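Local coordinates for MgGH51 (Meripilus giganteus, PDB 6ZPV), which hydrolyses terminal alpha-L-arabinofuranosyl residues as a fungal glycoside hydrolase of family GH51, probably releasing arabinose from plant cell-wall polysaccharides, at residues A511-L514 / F515-K519; G249-L252 / D253-G256. All blocks are in the same frame, centred on the assembly; numbering follows the deposited sequence.

Contact 1: A511-L514 / F515-K519; sequences AQKL and FALNK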
# COMPACT_ATOMS: atom_id res chain seq x y z
N ALA A 511 7.21 -15.63 -1.04
CA ALA A 511 8.25 -15.58 -2.09
C ALA A 511 8.96 -14.23 -2.08
O ALA A 511 10.19 -14.17 -2.18
CB ALA A 511 7.67 -15.91 -3.45
N GLN A 512 8.20 -13.15 -1.99
CA GLN A 512 8.80 -11.82 -1.94
C GLN A 512 9.73 -11.70 -0.73
O GLN A 512 10.85 -11.16 -0.87
CB GLN A 512 7.74 -10.71 -1.89
CG GLN A 512 6.86 -10.56 -3.13
CD GLN A 512 7.63 -10.04 -4.29
OE1 GLN A 512 8.34 -9.00 -4.17
NE2 GLN A 512 7.48 -10.71 -5.44
N LYS A 513 9.28 -12.13 0.44
CA LYS A 513 10.10 -12.06 1.66
C LYS A 513 11.36 -12.93 1.54
O LYS A 513 12.45 -12.48 1.96
CB LYS A 513 9.21 -12.51 2.82
CG LYS A 513 9.89 -12.51 4.18
CD LYS A 513 8.97 -12.97 5.33
CE LYS A 513 9.67 -13.00 6.67
NZ LYS A 513 8.81 -13.62 7.72
N LEU A 514 11.23 -14.13 1.04
CA LEU A 514 12.39 -15.01 0.88
C LEU A 514 13.42 -14.35 -0.03
O LEU A 514 14.63 -14.45 0.23
CB LEU A 514 11.97 -16.38 0.34
CG LEU A 514 11.31 -17.32 1.35
CD1 LEU A 514 10.71 -18.49 0.65
CD2 LEU A 514 12.25 -17.78 2.41
N PHE A 515 12.98 -13.68 -1.10
CA PHE A 515 13.94 -13.05 -2.00
C PHE A 515 14.58 -11.84 -1.36
O PHE A 515 15.79 -11.63 -1.50
CB PHE A 515 13.30 -12.76 -3.37
CG PHE A 515 13.35 -13.93 -4.34
CD1 PHE A 515 12.74 -15.12 -4.07
CD2 PHE A 515 14.04 -13.80 -5.53
CE1 PHE A 515 12.89 -16.19 -4.94
CE2 PHE A 515 14.19 -14.86 -6.38
CZ PHE A 515 13.60 -16.06 -6.10
N ALA A 516 13.79 -10.99 -0.71
CA ALA A 516 14.27 -9.71 -0.19
C ALA A 516 15.11 -9.86 1.06
O ALA A 516 16.05 -9.08 1.25
CB ALA A 516 13.06 -8.81 0.10
N LEU A 517 14.79 -10.80 1.94
CA LEU A 517 15.56 -10.93 3.20
C LEU A 517 16.84 -11.75 3.01
O LEU A 517 17.68 -11.81 3.98
CB LEU A 517 14.71 -11.64 4.24
CG LEU A 517 13.59 -10.82 4.86
CD1 LEU A 517 12.95 -11.61 5.96
CD2 LEU A 517 14.08 -9.48 5.43
N ASN A 518 17.03 -12.39 1.90
CA ASN A 518 18.16 -13.30 1.65
C ASN A 518 18.85 -12.85 0.33
O ASN A 518 18.84 -13.57 -0.66
CB ASN A 518 17.66 -14.75 1.60
CG ASN A 518 16.91 -15.13 2.84
OD1 ASN A 518 17.49 -15.41 3.89
ND2 ASN A 518 15.62 -15.16 2.74
N LYS A 519 19.39 -11.67 0.35
CA LYS A 519 19.90 -10.97 -0.85
C LYS A 519 21.24 -10.30 -0.50
O LYS A 519 21.31 -9.43 0.39
CB LYS A 519 18.94 -9.89 -1.34
CG LYS A 519 19.38 -9.25 -2.66
CD LYS A 519 18.91 -7.83 -2.81
CE LYS A 519 19.71 -6.91 -2.01
NZ LYS A 519 19.18 -5.58 -2.07
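Phe515, Ala516 and Leu517 each donate a backbone N-H to the carbonyl four residues back, on Ala511, Gln512 and Lys513, and these alpha-helical bonds belong to the C-terminal part of helix 507-517. The next carbonyl is taken by a side chain instead: Asn518 ND2 lies 2.8 Å from Leu514 O, with an almost straight N-H...O angle of 172°. Leu514 O sits practically in the plane of the Asn518 amide, and with CG beside the backbone N (chi1 -55°) the amide turns back toward the helix. A short side chain ending in an N-H donor suits this place, where the backbone has already left the helix.

On another side of the turn, Lys513 stretches out fully, CG anti to its own N, and the CD1 methyl of Leu517 lies across its aliphatic part, 3.6 Å from CE and 3.7 Å from CG. The long methylene chain thus gives the leucine a nonpolar surface to lie on while NZ goes on to a salt bridge with Glu219. Phe515 packs along the helix flank, its CD1 3.3 Å from Ala511 O. Its ring reaches Ala461 and Met464 of helix 454-469, while Leu514 leans on Val619 and Val621 of strand 618-625, wedging the helix between that helix and the C-terminal antiparallel sheet.

Lys551 NZ, bonded to the carbonyls of Phe515 and Asn518, brings a positive charge to the C-terminal end of the helix, where it would probably offset the negative end of the helix dipole.

Contact 2: G249-L252 / D253-G256; sequences GSLL and DRPG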
# COMPACT_ATOMS: atom_id res chain seq x y z
N GLY A 249 -1.33 18.80 6.09
CA GLY A 249 -1.90 19.75 7.06
C GLY A 249 -3.03 19.16 7.85
O GLY A 249 -3.23 17.93 7.89
N SER A 250 -3.77 20.01 8.53
CA SER A 250 -4.89 19.54 9.34
C SER A 250 -5.87 18.72 8.57
O SER A 250 -6.15 19.03 7.41
CB SER A 250 -5.60 20.75 9.92
OG SER A 250 -6.73 20.33 10.67
N LEU A 251 -6.44 17.71 9.21
CA LEU A 251 -7.54 16.97 8.55
C LEU A 251 -8.70 17.89 8.21
O LEU A 251 -9.45 17.62 7.26
CB LEU A 251 -8.00 15.80 9.45
CG LEU A 251 -6.96 14.77 9.80
CD1 LEU A 251 -7.58 13.66 10.57
CD2 LEU A 251 -6.22 14.26 8.58
N LEU A 252 -8.84 18.99 8.94
CA LEU A 252 -9.93 19.96 8.62
C LEU A 252 -9.76 20.58 7.24
O LEU A 252 -10.72 21.12 6.73
CB LEU A 252 -10.00 21.05 9.70
CG LEU A 252 -10.65 20.63 11.01
CD1 LEU A 252 -12.13 20.52 10.89
CD2 LEU A 252 -10.04 19.46 11.63
N ASP A 253 -8.55 20.54 6.67
CA ASP A 253 -8.24 21.17 5.39
C ASP A 253 -8.05 20.15 4.26
O ASP A 253 -7.56 20.54 3.20
CB ASP A 253 -7.01 22.08 5.57
CG ASP A 253 -7.32 23.21 6.54
OD1 ASP A 253 -8.38 23.82 6.41
OD2 ASP A 253 -6.51 23.43 7.47
N ARG A 254 -8.35 18.88 4.48
CA ARG A 254 -8.15 17.84 3.44
C ARG A 254 -9.52 17.49 2.84
O ARG A 254 -10.33 16.83 3.50
CB ARG A 254 -7.45 16.62 3.99
CG ARG A 254 -6.07 16.92 4.60
CD ARG A 254 -5.36 15.65 5.00
NE ARG A 254 -4.18 15.90 5.82
CZ ARG A 254 -3.33 14.95 6.24
NH1 ARG A 254 -3.47 13.70 5.78
NH2 ARG A 254 -2.37 15.23 7.11
N PRO A 255 -9.83 17.94 1.60
CA PRO A 255 -11.17 17.72 1.07
C PRO A 255 -11.48 16.30 0.68
O PRO A 255 -12.67 15.95 0.52
CB PRO A 255 -11.21 18.67 -0.15
CG PRO A 255 -9.74 18.75 -0.59
CD PRO A 255 -9.03 18.80 0.73
N GLY A 256 -10.46 15.46 0.50
CA GLY A 256 -10.66 14.14 -0.05
C GLY A 256 -10.89 14.17 -1.54
O GLY A 256 -11.07 15.26 -2.11
O HOH W 1 -3.92 22.68 7.55
O HOH W 2 -10.35 15.44 5.95
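Residues Gly249 to Gly256 form a local surface contact, an ST turn that runs into a short 3-10 turn, in the loop between strands 224-227 and 257-258. Ser250 OG, anti to its own N (chi1 177°), accepts from Leu252 N at 3.0 Å; a serine suits the start of such a turn because its short hydroxyl reaches this N-H. Asp253 N then bonds to Ser250 O, and Arg254 N to Leu251 O, the i to i+3 pattern of a 3-10 turn.

Arg254 runs extended from CG to NE back along the turn, long enough to hold its start side-on: NE and NH2 both donate to Gly249 O, which lies at the guanidinium edge. Leu251 places its CD2 methyl over one face of the same group, 3.8 Å from CZ. NH2 also forms a salt bridge with Glu273 and NH1 bonds to Asp267 O, which fixes the rotation of the buried guanidinium. At Gly249 the backbone (phi 93°) would press a beta carbon against the preceding carbonyl oxygen, so glycine belongs there. On the exposed side, one water accepts from Ser250 N at 2.8 Å and donates to Asp253 OD2 at 2.7 Å.

Contact 1 is the C-terminal part of a helix and the residues after it, contact 2 a turn in a loop; a side chain holds a backbone carbonyl in each, with one N-H in contact 1 and two in contact 2. They lie on opposite sides of the chain's centre, their own centres 38 Å apart and their nearest atoms about 27 Å apart. Contact 1 is largely buried against the C-terminal antiparallel sheet, whereas contact 2 is at the surface, where the side chain of Asp253 lies about 7 Å from an N-acetylglucosamine of a bound glycan, not a substrate. Contact 2, in the alpha-L-arabinofuranosidase 1 domain family, precedes contact 1, in the C-terminal domain family.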